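Local coordinates for protein Lys-gingipain catalytic subunit (Porphyromonas gingivalis, PDB 6I9A) that cleaves proteins after lysine as a secreted cysteine protease of the peptidase C25 family, here its catalytic subunit bound to the inhibitor KYT-36, at residues M16-G21 with P30-K35. Sequence-based numbering, arbitrary orientation.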
ATOM      1  N   MET A  16      -6.559   0.474  12.709  1.00 10.59           N
ATOM      2  CA  MET A  16      -5.245   1.031  12.374  0.54 10.97           C
ATOM      3  C   MET A  16      -4.661   1.758  13.580  1.00 11.02           C
ATOM      4  O   MET A  16      -5.322   2.639  14.161  1.00 12.98           O
ATOM      5  CB  MET A  16      -5.369   1.995  11.177  0.54 10.87           C
ATOM      6  CG  MET A  16      -4.108   2.784  10.872  0.54 11.57           C
ATOM      7  SD  MET A  16      -4.443   3.983   9.511  0.54 11.71           S
ATOM      8  CE  MET A  16      -4.211   2.781   8.111  0.54 10.59           C
ATOM      9  N   LEU A  17      -3.428   1.388  13.945  1.00 10.12           N
ATOM     10  CA  LEU A  17      -2.655   2.058  14.966  1.00 10.05           C
ATOM     11  C   LEU A  17      -1.794   3.082  14.223  1.00 10.18           C
ATOM     12  O   LEU A  17      -1.085   2.714  13.262  1.00 11.01           O
ATOM     13  CB  LEU A  17      -1.787   1.019  15.703  1.00 10.96           C
ATOM     14  CG  LEU A  17      -0.801   1.592  16.697  1.00 11.32           C
ATOM     15  CD1 LEU A  17      -1.514   2.345  17.839  1.00 13.72           C
ATOM     16  CD2 LEU A  17      -0.003   0.482  17.355  1.00 13.30           C
ATOM     17  N   VAL A  18      -1.845   4.339  14.640  1.00 10.73           N
ATOM     18  CA  VAL A  18      -1.051   5.394  14.059  1.00 10.45           C
ATOM     19  C   VAL A  18      -0.066   5.895  15.077  1.00 10.70           C
ATOM     20  O   VAL A  18      -0.465   6.258  16.200  1.00 11.68           O
ATOM     21  CB  VAL A  18      -1.943   6.564  13.557  1.00 11.03           C
ATOM     22  CG1 VAL A  18      -1.098   7.682  12.935  1.00 12.68           C
ATOM     23  CG2 VAL A  18      -3.029   6.068  12.599  1.00 11.51           C
ATOM     24  N   VAL A  19       1.223   5.908  14.752  1.00 10.78           N
ATOM     25  CA  VAL A  19       2.253   6.532  15.615  1.00 11.16           C
ATOM     26  C   VAL A  19       2.931   7.612  14.809  1.00 10.73           C
ATOM     27  O   VAL A  19       3.470   7.328  13.734  1.00 10.94           O
ATOM     28  CB  VAL A  19       3.268   5.475  16.104  1.00 11.61           C
ATOM     29  CG1 VAL A  19       4.370   6.156  16.921  1.00 13.77           C
ATOM     30  CG2 VAL A  19       2.563   4.355  16.899  1.00 14.15           C
ATOM     31  N   ALA A  20       2.786   8.860  15.260  1.00 11.20           N
ATOM     32  CA  ALA A  20       3.195  10.000  14.495  1.00 11.52           C
ATOM     33  C   ALA A  20       4.095  10.927  15.270  1.00 11.45           C
ATOM     34  O   ALA A  20       3.892  11.171  16.475  1.00 11.98           O
ATOM     35  CB  ALA A  20       1.964  10.768  14.042  1.00 12.65           C
ATOM     36  N   GLY A  21       4.979  11.607  14.556  1.00 12.00           N
ATOM     37  CA  GLY A  21       5.731  12.670  15.186  1.00 12.75           C
ATOM     38  C   GLY A  21       4.750  13.743  15.609  1.00 12.84           C
ATOM     39  O   GLY A  21       3.795  14.098  14.887  1.00 12.94           O
ATOM     40  N   PRO A  30      -6.881  15.759   8.142  1.00 12.83           N
ATOM     41  CA  PRO A  30      -7.787  15.403   7.036  1.00 13.35           C
ATOM     42  C   PRO A  30      -7.652  13.943   6.622  1.00 11.24           C
ATOM     43  O   PRO A  30      -8.620  13.311   6.174  1.00 11.91           O
ATOM     44  CB  PRO A  30      -7.375  16.340   5.888  1.00 14.40           C
ATOM     45  CG  PRO A  30      -6.624  17.454   6.542  1.00 19.80           C
ATOM     46  CD  PRO A  30      -5.995  16.893   7.778  1.00 13.55           C
ATOM     47  N   TRP A  31      -6.436  13.374   6.794  1.00 11.05           N
ATOM     48  CA  TRP A  31      -6.229  11.959   6.451  1.00 10.28           C
ATOM     49  C   TRP A  31      -6.935  11.094   7.496  1.00  9.89           C
ATOM     50  O   TRP A  31      -7.650  10.137   7.124  1.00 10.15           O
ATOM     51  CB  TRP A  31      -4.724  11.691   6.415  1.00 10.98           C
ATOM     52  CG  TRP A  31      -4.308  10.320   5.964  1.00  9.97           C
ATOM     53  CD1 TRP A  31      -4.182   9.875   4.668  1.00 10.42           C
ATOM     54  CD2 TRP A  31      -3.838   9.249   6.801  1.00 10.44           C
ATOM     55  NE1 TRP A  31      -3.655   8.593   4.660  1.00 10.36           N
ATOM     56  CE2 TRP A  31      -3.423   8.201   5.955  1.00 10.33           C
ATOM     57  CE3 TRP A  31      -3.703   9.086   8.187  1.00 11.84           C
ATOM     58  CZ2 TRP A  31      -2.897   7.006   6.445  1.00 10.74           C
ATOM     59  CZ3 TRP A  31      -3.170   7.907   8.686  1.00 12.01           C
ATOM     60  CH2 TRP A  31      -2.785   6.871   7.818  1.00 11.89           C
ATOM     61  N   LEU A  32      -6.786  11.409   8.786  1.00 10.78           N
ATOM     62  CA  LEU A  32      -7.500  10.645   9.821  1.00 10.64           C
ATOM     63  C   LEU A  32      -9.016  10.757   9.670  1.00 11.10           C
ATOM     64  O   LEU A  32      -9.744   9.774   9.844  1.00 11.22           O
ATOM     65  CB  LEU A  32      -7.082  11.157  11.221  1.00 11.65           C
ATOM     66  CG  LEU A  32      -5.596  10.982  11.550  1.00 11.98           C
ATOM     67  CD1 LEU A  32      -5.272  11.728  12.819  1.00 14.02           C
ATOM     68  CD2 LEU A  32      -5.162   9.499  11.587  1.00 12.06           C
ATOM     69  N   THR A  33      -9.506  11.930   9.310  1.00 11.48           N
ATOM     70  CA  THR A  33     -10.954  12.130   9.119  1.00 11.45           C
ATOM     71  C   THR A  33     -11.468  11.170   8.053  1.00 11.10           C
ATOM     72  O   THR A  33     -12.462  10.473   8.234  1.00 11.32           O
ATOM     73  CB  THR A  33     -11.262  13.569   8.771  1.00 13.41           C
ATOM     74  OG1 THR A  33     -10.899  14.389   9.890  1.00 14.15           O
ATOM     75  CG2 THR A  33     -12.720  13.786   8.384  1.00 13.79           C
ATOM     76  N   TRP A  34     -10.788  11.148   6.890  1.00 10.19           N
ATOM     77  CA  TRP A  34     -11.203  10.264   5.785  1.00 10.58           C
ATOM     78  C   TRP A  34     -11.083   8.788   6.147  1.00  9.94           C
ATOM     79  O   TRP A  34     -11.975   8.007   5.846  1.00 10.16           O
ATOM     80  CB  TRP A  34     -10.421  10.606   4.529  1.00 11.41           C
ATOM     81  CG  TRP A  34     -10.524   9.598   3.431  1.00 10.74           C
ATOM     82  CD1 TRP A  34      -9.475   8.887   2.913  1.00 11.22           C
ATOM     83  CD2 TRP A  34     -11.701   9.114   2.763  1.00 10.61           C
ATOM     84  NE1 TRP A  34      -9.903   8.065   1.912  1.00 11.01           N
ATOM     85  CE2 TRP A  34     -11.269   8.168   1.803  1.00 10.68           C
ATOM     86  CE3 TRP A  34     -13.082   9.417   2.850  1.00 11.63           C
ATOM     87  CZ2 TRP A  34     -12.163   7.502   0.966  1.00 11.11           C
ATOM     88  CZ3 TRP A  34     -13.957   8.735   2.027  1.00 12.30           C
ATOM     89  CH2 TRP A  34     -13.505   7.810   1.088  1.00 11.74           C
ATOM     90  N   LYS A  35      -9.976   8.378   6.817  1.00 10.91           N
ATOM     91  CA  LYS A  35      -9.852   6.972   7.185  1.00 10.70           C
ATOM     92  C   LYS A  35     -10.983   6.552   8.125  1.00  9.71           C
ATOM     93  O   LYS A  35     -11.541   5.479   7.979  1.00 10.06           O
ATOM     94  CB  LYS A  35      -8.490   6.689   7.823  1.00 10.43           C
ATOM     95  CG  LYS A  35      -7.301   6.879   6.857  1.00 10.84           C
ATOM     96  CD  LYS A  35      -7.413   6.105   5.510  1.00 10.91           C
ATOM     97  CE  LYS A  35      -6.115   6.253   4.767  1.00 10.98           C
ATOM     98  NZ  LYS A  35      -6.083   5.507   3.492  1.00 10.58           N
TER
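In the first beta-alpha-beta unit of the catalytic subunit, strand 14-20 meets helix 25-37 through Met-16 and Val-18 on the strand and Trp-31 and Leu-32 on the helix. The indole of Trp-31 reaches down to the sheet, and Met-16 crosses it at about a right angle; in the conformer described here, one of two modelled, SD lies 3.7 Å from CH2 of Trp-31. This is a Met-aromatic contact of oblique geometry: the sulfur is 4.8 Å from the centroid of the six-membered ring and 55° off its normal. With CG anti to the backbone N (chi1 172°) and chi2 also anti, the Met-16 chain runs straight out to SD and carries the sulfur to the indole, bending only beyond it, at chi3. Val-18 comes to the same ring at its edge, near the ring plane, with CG2 4.3 Å from CZ3 of Trp-31. That methyl also touches CD2 of Leu-32 at 4.2 Å, so it lies against both helix side chains. The axes of strand 16-20 and helix 30-35 run almost antiparallel, at 174°, and approach to 12.0 Å, as the helix returns along the sheet toward the parallel strand 40-46, next to 14-20. Val-44 of that strand touches Leu-32. Within the helix, Lys-35 lays its CE over one face of the indole near its margin, at a height of 3.2 Å. Its NZ forms salt bridges with Asp-362 and Glu-140. Asp-362 also accepts the hydrogen bond from Trp-31 NE1, giving the buried indole N-H a partner.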